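PDB 2Q1S: putative nucleotide sugar epimerase/ dehydratase from Bordetella bronchiseptica, which binds NAD(H) in a Rossmann fold and probably acts as a nucleotide-sugar epimerase or dehydratase in the making of lipopolysaccharide O-antigen. Local coordinates for residues P236-K241 and P247-N252; K132-L137 and V193-Q198. All coordinates share one frame; numbering follows the deposited sequence.

Contact 1: residues P236-K241 and P247-N252; sequences PTFIYK and PLPLEN
The ring of F238 projects from its helix into a hollow lined by L248, P249 and L250, three consecutive residues of the extended loop that follows the helix. L248 bends over the ring: its CB lies 4.3 Å above the centre of one face, while CD1 rests 3.8 Å from CG of F238, near the root of the ring. The other methyl of L248 fills the notch between F238 and K241, with CD2 3.3 Å from the backbone O of F238 and 3.8 Å from CB of K241. At the far end of the ring, the carbonyl O of P249 meets the edge near the ring plane, 3.4 Å from CE1, and L250 CD2 comes in obliquely at CZ (4.0 Å). K241 crosses the P249 ring at about a right angle, its extended chain carrying NZ to 3.8 Å from P249 CG; it also makes a cation-pi contact with W231. No hydrogen bond joins the segments. The loop carries P249 and E251, which bind UDP in a structure of this protein. Helix 293-304 packs on the same side chains, I293 and I300 on F238, A297 and N301 on L248, while helix 343-356 packs on I239.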
ATOM      1  N   PRO A 236      26.144  12.376   7.381  1.00 46.76           N
ATOM      2  CA  PRO A 236      27.194  11.490   7.883  1.00 46.57           C
ATOM      3  C   PRO A 236      28.293  11.165   6.848  1.00 46.98           C
ATOM      4  O   PRO A 236      29.455  10.938   7.224  1.00 46.92           O
ATOM      5  CB  PRO A 236      26.430  10.246   8.342  1.00 45.80           C
ATOM      6  CG  PRO A 236      25.185  10.254   7.509  1.00 44.75           C
ATOM      7  CD  PRO A 236      24.831  11.716   7.435  1.00 45.93           C
ATOM      8  N   THR A 237      27.915  11.182   5.566  1.00 47.32           N
ATOM      9  CA  THR A 237      28.909  11.005   4.500  1.00 47.92           C
ATOM     10  C   THR A 237      29.906  12.146   4.507  1.00 48.02           C
ATOM     11  O   THR A 237      31.118  11.908   4.515  1.00 48.03           O
ATOM     12  CB  THR A 237      28.239  10.883   3.126  1.00 48.43           C
ATOM     13  OG1 THR A 237      27.518   9.658   3.082  1.00 47.43           O
ATOM     14  CG2 THR A 237      29.279  10.832   2.017  1.00 48.10           C
ATOM     15  N   PHE A 238      29.390  13.375   4.506  1.00 47.92           N
ATOM     16  CA  PHE A 238      30.251  14.562   4.512  1.00 47.96           C
ATOM     17  C   PHE A 238      31.111  14.657   5.765  1.00 47.72           C
ATOM     18  O   PHE A 238      32.286  15.008   5.673  1.00 47.19           O
ATOM     19  CB  PHE A 238      29.431  15.843   4.366  1.00 49.06           C
ATOM     20  CG  PHE A 238      28.975  16.136   2.965  1.00 49.82           C
ATOM     21  CD1 PHE A 238      29.207  15.245   1.913  1.00 48.64           C
ATOM     22  CD2 PHE A 238      28.331  17.336   2.700  1.00 50.57           C
ATOM     23  CE1 PHE A 238      28.778  15.544   0.622  1.00 52.71           C
ATOM     24  CE2 PHE A 238      27.881  17.640   1.418  1.00 52.06           C
ATOM     25  CZ  PHE A 238      28.110  16.745   0.371  1.00 52.31           C
ATOM     26  N   ILE A 239      30.533  14.352   6.924  1.00 47.47           N
ATOM     27  CA  ILE A 239      31.276  14.406   8.197  1.00 47.55           C
ATOM     28  C   ILE A 239      32.421  13.399   8.181  1.00 47.98           C
ATOM     29  O   ILE A 239      33.575  13.713   8.545  1.00 48.17           O
ATOM     30  CB  ILE A 239      30.351  14.205   9.420  1.00 48.29           C
ATOM     31  CG1 ILE A 239      29.454  15.437   9.582  1.00 45.83           C
ATOM     32  CG2 ILE A 239      31.161  13.966  10.696  1.00 48.27           C
ATOM     33  CD1 ILE A 239      28.367  15.293  10.652  1.00 48.61           C
ATOM     34  N   TYR A 240      32.103  12.191   7.737  1.00 48.33           N
ATOM     35  CA  TYR A 240      33.136  11.161   7.659  1.00 48.25           C
ATOM     36  C   TYR A 240      34.291  11.608   6.751  1.00 48.39           C
ATOM     37  O   TYR A 240      35.463  11.584   7.173  1.00 48.93           O
ATOM     38  CB  TYR A 240      32.556   9.818   7.179  1.00 48.69           C
ATOM     39  CG  TYR A 240      33.619   8.756   7.015  1.00 49.94           C
ATOM     40  CD1 TYR A 240      34.129   8.068   8.121  1.00 50.62           C
ATOM     41  CD2 TYR A 240      34.160   8.478   5.754  1.00 50.45           C
ATOM     42  CE1 TYR A 240      35.145   7.116   7.970  1.00 52.56           C
ATOM     43  CE2 TYR A 240      35.139   7.517   5.589  1.00 51.85           C
ATOM     44  CZ  TYR A 240      35.640   6.849   6.698  1.00 52.51           C
ATOM     45  OH  TYR A 240      36.630   5.906   6.526  1.00 54.05           O
ATOM     46  N   LYS A 241      33.960  12.035   5.527  1.00 48.36           N
ATOM     47  CA  LYS A 241      34.978  12.398   4.528  1.00 49.91           C
ATOM     48  C   LYS A 241      35.782  13.623   4.977  1.00 49.98           C
ATOM     49  O   LYS A 241      37.003  13.691   4.759  1.00 49.83           O
ATOM     50  CB  LYS A 241      34.346  12.615   3.149  1.00 49.84           C
ATOM     51  CG  LYS A 241      33.911  11.313   2.479  1.00 50.98           C
ATOM     52  CD  LYS A 241      33.150  11.516   1.182  1.00 52.69           C
ATOM     53  CE  LYS A 241      33.280  10.246   0.319  1.00 58.23           C
ATOM     54  NZ  LYS A 241      32.342  10.232  -0.835  1.00 62.63           N
ATOM     55  N   PRO A 247      38.140  15.734  -0.033  1.00 61.73           N
ATOM     56  CA  PRO A 247      37.186  16.666  -0.646  1.00 61.80           C
ATOM     57  C   PRO A 247      35.751  16.141  -0.571  1.00 61.61           C
ATOM     58  O   PRO A 247      35.509  14.951  -0.796  1.00 61.50           O
ATOM     59  CB  PRO A 247      37.651  16.737  -2.109  1.00 61.84           C
ATOM     60  CG  PRO A 247      39.064  16.337  -2.069  1.00 61.70           C
ATOM     61  CD  PRO A 247      39.165  15.297  -0.997  1.00 61.91           C
ATOM     62  N   LEU A 248      34.818  17.025  -0.233  1.00 61.18           N
ATOM     63  CA  LEU A 248      33.399  16.668  -0.176  1.00 61.38           C
ATOM     64  C   LEU A 248      32.778  16.786  -1.558  1.00 61.50           C
ATOM     65  O   LEU A 248      32.752  17.880  -2.123  1.00 61.60           O
ATOM     66  CB  LEU A 248      32.647  17.567   0.810  1.00 61.18           C
ATOM     67  CG  LEU A 248      33.122  17.632   2.268  1.00 62.64           C
ATOM     68  CD1 LEU A 248      32.091  18.343   3.107  1.00 65.10           C
ATOM     69  CD2 LEU A 248      33.418  16.249   2.845  1.00 63.54           C
ATOM     70  N   PRO A 249      32.261  15.669  -2.103  1.00 61.78           N
ATOM     71  CA  PRO A 249      31.685  15.742  -3.439  1.00 62.21           C
ATOM     72  C   PRO A 249      30.323  16.439  -3.425  1.00 62.99           C
ATOM     73  O   PRO A 249      29.402  15.996  -2.738  1.00 63.05           O
ATOM     74  CB  PRO A 249      31.553  14.272  -3.852  1.00 61.94           C
ATOM     75  CG  PRO A 249      31.463  13.514  -2.575  1.00 62.07           C
ATOM     76  CD  PRO A 249      32.166  14.315  -1.520  1.00 61.73           C
ATOM     77  N   LEU A 250      30.218  17.546  -4.154  1.00 64.00           N
ATOM     78  CA  LEU A 250      28.934  18.221  -4.342  1.00 64.77           C
ATOM     79  C   LEU A 250      28.382  17.864  -5.712  1.00 65.16           C
ATOM     80  O   LEU A 250      29.094  17.929  -6.711  1.00 65.28           O
ATOM     81  CB  LEU A 250      29.063  19.745  -4.222  1.00 65.00           C
ATOM     82  CG  LEU A 250      29.467  20.400  -2.897  1.00 65.58           C
ATOM     83  CD1 LEU A 250      29.566  21.901  -3.102  1.00 66.25           C
ATOM     84  CD2 LEU A 250      28.467  20.089  -1.796  1.00 66.15           C
ATOM     85  N   GLU A 251      27.118  17.459  -5.747  1.00 65.60           N
ATOM     86  CA  GLU A 251      26.438  17.228  -7.013  1.00 65.86           C
ATOM     87  C   GLU A 251      25.809  18.547  -7.432  1.00 65.96           C
ATOM     88  O   GLU A 251      25.043  19.150  -6.670  1.00 65.97           O
ATOM     89  CB  GLU A 251      25.376  16.129  -6.879  1.00 65.97           C
ATOM     90  N   ASN A 252      26.166  19.004  -8.627  1.00 66.03           N
ATOM     91  CA  ASN A 252      25.618  20.240  -9.198  1.00 66.10           C
ATOM     92  C   ASN A 252      25.921  21.498  -8.373  1.00 65.37           C
ATOM     93  O   ASN A 252      25.102  22.418  -8.306  1.00 65.97           O
ATOM     94  CB  ASN A 252      24.107  20.103  -9.435  1.00 66.44           C
ATOM     95  CG  ASN A 252      23.751  18.872 -10.246  1.00 67.16           C
ATOM     96  OD1 ASN A 252      24.258  18.675 -11.355  1.00 67.90           O
ATOM     97  ND2 ASN A 252      22.876  18.035  -9.696  1.00 67.93           N
TER

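Contact 2: residues K132-L137 and V193-Q198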
ATOM      1  N   LYS A 132       0.983  -5.857  10.063  1.00 34.37           N
ATOM      2  CA  LYS A 132       0.973  -6.941  11.051  1.00 34.91           C
ATOM      3  C   LYS A 132       1.026  -6.379  12.477  1.00 35.54           C
ATOM      4  O   LYS A 132       0.378  -6.912  13.376  1.00 37.02           O
ATOM      5  CB  LYS A 132       2.072  -7.946  10.799  1.00 35.36           C
ATOM      6  CG  LYS A 132       1.861  -8.649   9.438  1.00 37.25           C
ATOM      7  CD  LYS A 132       2.817  -9.812   9.235  1.00 37.48           C
ATOM      8  CE  LYS A 132       2.474 -11.075  10.035  1.00 40.78           C
ATOM      9  NZ  LYS A 132       3.378 -12.218   9.739  1.00 41.53           N
ATOM     10  N   LEU A 133       1.779  -5.301  12.656  1.00 35.52           N
ATOM     11  CA  LEU A 133       1.831  -4.676  13.979  1.00 36.61           C
ATOM     12  C   LEU A 133       0.457  -4.186  14.364  1.00 36.13           C
ATOM     13  O   LEU A 133      -0.063  -4.480  15.470  1.00 37.66           O
ATOM     14  CB  LEU A 133       2.863  -3.535  13.954  1.00 35.98           C
ATOM     15  CG  LEU A 133       2.915  -2.767  15.301  1.00 36.79           C
ATOM     16  CD1 LEU A 133       3.388  -3.603  16.492  1.00 36.87           C
ATOM     17  CD2 LEU A 133       3.770  -1.532  15.126  1.00 39.70           C
ATOM     18  N   TYR A 134      -0.174  -3.390  13.500  1.00 35.17           N
ATOM     19  CA  TYR A 134      -1.467  -2.797  13.797  1.00 35.69           C
ATOM     20  C   TYR A 134      -2.527  -3.873  14.025  1.00 35.40           C
ATOM     21  O   TYR A 134      -3.395  -3.754  14.905  1.00 35.29           O
ATOM     22  CB  TYR A 134      -1.874  -1.873  12.664  1.00 35.90           C
ATOM     23  CG  TYR A 134      -1.130  -0.546  12.636  1.00 36.08           C
ATOM     24  CD1 TYR A 134      -0.068  -0.274  13.541  1.00 36.74           C
ATOM     25  CD2 TYR A 134      -1.473   0.436  11.708  1.00 36.13           C
ATOM     26  CE1 TYR A 134       0.570   0.958  13.525  1.00 35.17           C
ATOM     27  CE2 TYR A 134      -0.833   1.658  11.653  1.00 36.76           C
ATOM     28  CZ  TYR A 134       0.210   1.920  12.557  1.00 35.77           C
ATOM     29  OH  TYR A 134       0.845   3.149  12.518  1.00 38.60           O
ATOM     30  N   GLU A 135      -2.457  -4.946  13.235  1.00 36.62           N
ATOM     31  CA  GLU A 135      -3.414  -6.045  13.378  1.00 37.47           C
ATOM     32  C   GLU A 135      -3.328  -6.692  14.767  1.00 37.88           C
ATOM     33  O   GLU A 135      -4.346  -7.066  15.355  1.00 37.45           O
ATOM     34  CB  GLU A 135      -3.185  -7.078  12.268  1.00 37.42           C
ATOM     35  CG  GLU A 135      -4.177  -8.230  12.237  1.00 38.50           C
ATOM     36  CD  GLU A 135      -5.635  -7.842  11.964  1.00 36.79           C
ATOM     37  OE1 GLU A 135      -6.005  -6.678  11.641  1.00 35.89           O
ATOM     38  OE2 GLU A 135      -6.461  -8.764  12.155  1.00 41.82           O
ATOM     39  N   ARG A 136      -2.112  -6.813  15.273  1.00 37.50           N
ATOM     40  CA  ARG A 136      -1.900  -7.321  16.633  1.00 39.08           C
ATOM     41  C   ARG A 136      -2.355  -6.341  17.721  1.00 38.69           C
ATOM     42  O   ARG A 136      -2.935  -6.793  18.741  1.00 41.21           O
ATOM     43  CB  ARG A 136      -0.459  -7.737  16.867  1.00 39.24           C
ATOM     44  CG  ARG A 136      -0.225  -8.387  18.262  1.00 40.06           C
ATOM     45  CD  ARG A 136      -1.132  -9.587  18.514  1.00 42.95           C
ATOM     46  NE  ARG A 136      -0.926 -10.122  19.872  1.00 41.67           N
ATOM     47  CZ  ARG A 136      -1.913 -10.539  20.661  1.00 44.72           C
ATOM     48  NH1 ARG A 136      -3.166 -10.534  20.224  1.00 44.91           N
ATOM     49  NH2 ARG A 136      -1.645 -11.001  21.880  1.00 45.26           N
ATOM     50  N   LEU A 137      -2.077  -5.049  17.521  1.00 38.18           N
ATOM     51  CA  LEU A 137      -2.385  -4.018  18.528  1.00 37.66           C
ATOM     52  C   LEU A 137      -3.863  -3.662  18.588  1.00 37.91           C
ATOM     53  O   LEU A 137      -4.290  -3.015  19.552  1.00 38.81           O
ATOM     54  CB  LEU A 137      -1.568  -2.753  18.309  1.00 38.50           C
ATOM     55  CG  LEU A 137      -0.044  -2.795  18.349  1.00 38.11           C
ATOM     56  CD1 LEU A 137       0.464  -1.427  18.000  1.00 39.11           C
ATOM     57  CD2 LEU A 137       0.470  -3.263  19.737  1.00 39.40           C
ATOM     58  N   VAL A 193      -4.592   5.501   9.344  1.00 36.99           N
ATOM     59  CA  VAL A 193      -5.925   6.090   9.290  1.00 37.10           C
ATOM     60  C   VAL A 193      -7.023   5.003   9.421  1.00 36.19           C
ATOM     61  O   VAL A 193      -7.990   5.156  10.185  1.00 35.96           O
ATOM     62  CB  VAL A 193      -6.102   6.941   8.004  1.00 37.16           C
ATOM     63  CG1 VAL A 193      -7.551   7.372   7.806  1.00 38.59           C
ATOM     64  CG2 VAL A 193      -5.166   8.196   8.064  1.00 38.72           C
ATOM     65  N   TYR A 194      -6.845   3.894   8.686  1.00 36.65           N
ATOM     66  CA  TYR A 194      -7.841   2.823   8.737  1.00 35.77           C
ATOM     67  C   TYR A 194      -8.002   2.186  10.105  1.00 35.83           C
ATOM     68  O   TYR A 194      -9.116   2.027  10.614  1.00 35.01           O
ATOM     69  CB  TYR A 194      -7.500   1.725   7.740  1.00 34.88           C
ATOM     70  CG  TYR A 194      -8.403   0.526   7.887  1.00 34.58           C
ATOM     71  CD1 TYR A 194      -9.692   0.524   7.358  1.00 36.64           C
ATOM     72  CD2 TYR A 194      -7.962  -0.617   8.580  1.00 35.29           C
ATOM     73  CE1 TYR A 194     -10.537  -0.579   7.543  1.00 35.68           C
ATOM     74  CE2 TYR A 194      -8.790  -1.726   8.768  1.00 36.09           C
ATOM     75  CZ  TYR A 194     -10.079  -1.684   8.241  1.00 36.07           C
ATOM     76  OH  TYR A 194     -10.932  -2.751   8.396  1.00 35.69           O
ATOM     77  N   TYR A 195      -6.890   1.836  10.737  1.00 34.68           N
ATOM     78  CA  TYR A 195      -6.998   1.179  12.044  1.00 35.55           C
ATOM     79  C   TYR A 195      -7.557   2.112  13.108  1.00 35.40           C
ATOM     80  O   TYR A 195      -8.218   1.644  14.070  1.00 35.94           O
ATOM     81  CB  TYR A 195      -5.635   0.594  12.451  1.00 34.53           C
ATOM     82  CG  TYR A 195      -5.452  -0.784  11.865  1.00 34.35           C
ATOM     83  CD1 TYR A 195      -4.924  -0.943  10.577  1.00 33.96           C
ATOM     84  CD2 TYR A 195      -5.858  -1.919  12.572  1.00 35.37           C
ATOM     85  CE1 TYR A 195      -4.777  -2.212  10.017  1.00 35.21           C
ATOM     86  CE2 TYR A 195      -5.714  -3.161  12.016  1.00 37.07           C
ATOM     87  CZ  TYR A 195      -5.163  -3.316  10.738  1.00 35.58           C
ATOM     88  OH  TYR A 195      -5.097  -4.592  10.239  1.00 35.96           O
ATOM     89  N   HIS A 196      -7.313   3.423  12.974  1.00 35.11           N
ATOM     90  CA  HIS A 196      -7.946   4.388  13.873  1.00 35.18           C
ATOM     91  C   HIS A 196      -9.494   4.451  13.662  1.00 34.72           C
ATOM     92  O   HIS A 196     -10.267   4.380  14.618  1.00 35.77           O
ATOM     93  CB  HIS A 196      -7.318   5.786  13.761  1.00 35.25           C
ATOM     94  CG  HIS A 196      -8.116   6.831  14.477  1.00 34.60           C
ATOM     95  ND1 HIS A 196      -8.977   7.695  13.836  1.00 37.65           N
ATOM     96  CD2 HIS A 196      -8.242   7.091  15.807  1.00 34.85           C
ATOM     97  CE1 HIS A 196      -9.564   8.471  14.735  1.00 38.90           C
ATOM     98  NE2 HIS A 196      -9.130   8.125  15.938  1.00 39.42           N
ATOM     99  N   LYS A 197      -9.921   4.539  12.406  1.00 36.78           N
ATOM    100  CA  LYS A 197     -11.373   4.703  12.093  1.00 36.73           C
ATOM    101  C   LYS A 197     -12.102   3.397  12.441  1.00 35.88           C
ATOM    102  O   LYS A 197     -13.193   3.402  13.032  1.00 35.10           O
ATOM    103  CB  LYS A 197     -11.536   5.028  10.596  1.00 37.87           C
ATOM    104  CG  LYS A 197     -12.938   5.308  10.131  1.00 42.13           C
ATOM    105  N   GLN A 198     -11.501   2.267  12.066  1.00 34.84           N
ATOM    106  CA  GLN A 198     -12.201   0.988  12.208  1.00 35.16           C
ATOM    107  C   GLN A 198     -12.113   0.364  13.602  1.00 35.00           C
ATOM    108  O   GLN A 198     -13.090  -0.233  14.101  1.00 35.50           O
ATOM    109  CB  GLN A 198     -11.687   0.014  11.142  1.00 34.75           C
ATOM    110  CG  GLN A 198     -12.491  -1.304  11.078  1.00 36.84           C
ATOM    111  CD  GLN A 198     -13.900  -1.150  10.514  1.00 39.49           C
ATOM    112  OE1 GLN A 198     -14.746  -2.042  10.684  1.00 43.95           O
ATOM    113  NE2 GLN A 198     -14.146  -0.049   9.819  1.00 39.07           N
TER
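Y134 and Y195 meet as an offset edge-to-face pair between two helices of the Rossmann fold, 128-137 and 180-199. The ring of Y134 turns its edge toward the face of Y195, with planes 68° apart and centroids separated by 5.7 Å. Closer still is a CH-pi contact: CB of Y134 sits 3.7 Å from the centroid of the Y195 ring, only 7° off the ring normal. CD2 of Y134 follows it onto the same tyrosine, 3.9 Å from CD1. The Y134 ring runs on past Y195, and its OH is hydrogen-bonded to S192 OG, about one turn before Y195 on helix 180-199. The opposite face of Y195 has CE2 of Y194 near its rim. L201 touches both tyrosines of the pair, V146 and Y148 of strand 145-151 lie against Y134, and P119 of the second subunit packs on Y195 and E135. E135, its chain bent at chi2, crosses Y195 at about a right angle; OE1 lies at the edge of the Y195 ring, in its plane, and also forms a salt bridge with K138 NZ. Y195 OH donates to E135 OE1 at 2.7 Å, reaching it on the anti side and 19° out of the carboxylate plane.

The two contacts lie on opposite sides of the chain's centre, with nearest atoms about 26 Å apart, and share no helix or strand. Contact 2 is buried and joins two helices far apart in sequence, against the parallel sheet of the Rossmann fold and beside the second subunit. Contact 1 is local, a helix folded against its own following loop; it is only partly buried, with P249 exposed, and no other chain of the assembly touches it. Contact 1 is largely apolar, with no hydrogen bond across it; contact 2 combines aromatic stacking with a phenol-carboxylate bond. Segment 247-252 holds two UDP-site residues, P249 among those that touch, whereas the side chain of Y134 is about 10 Å from the bound NADH.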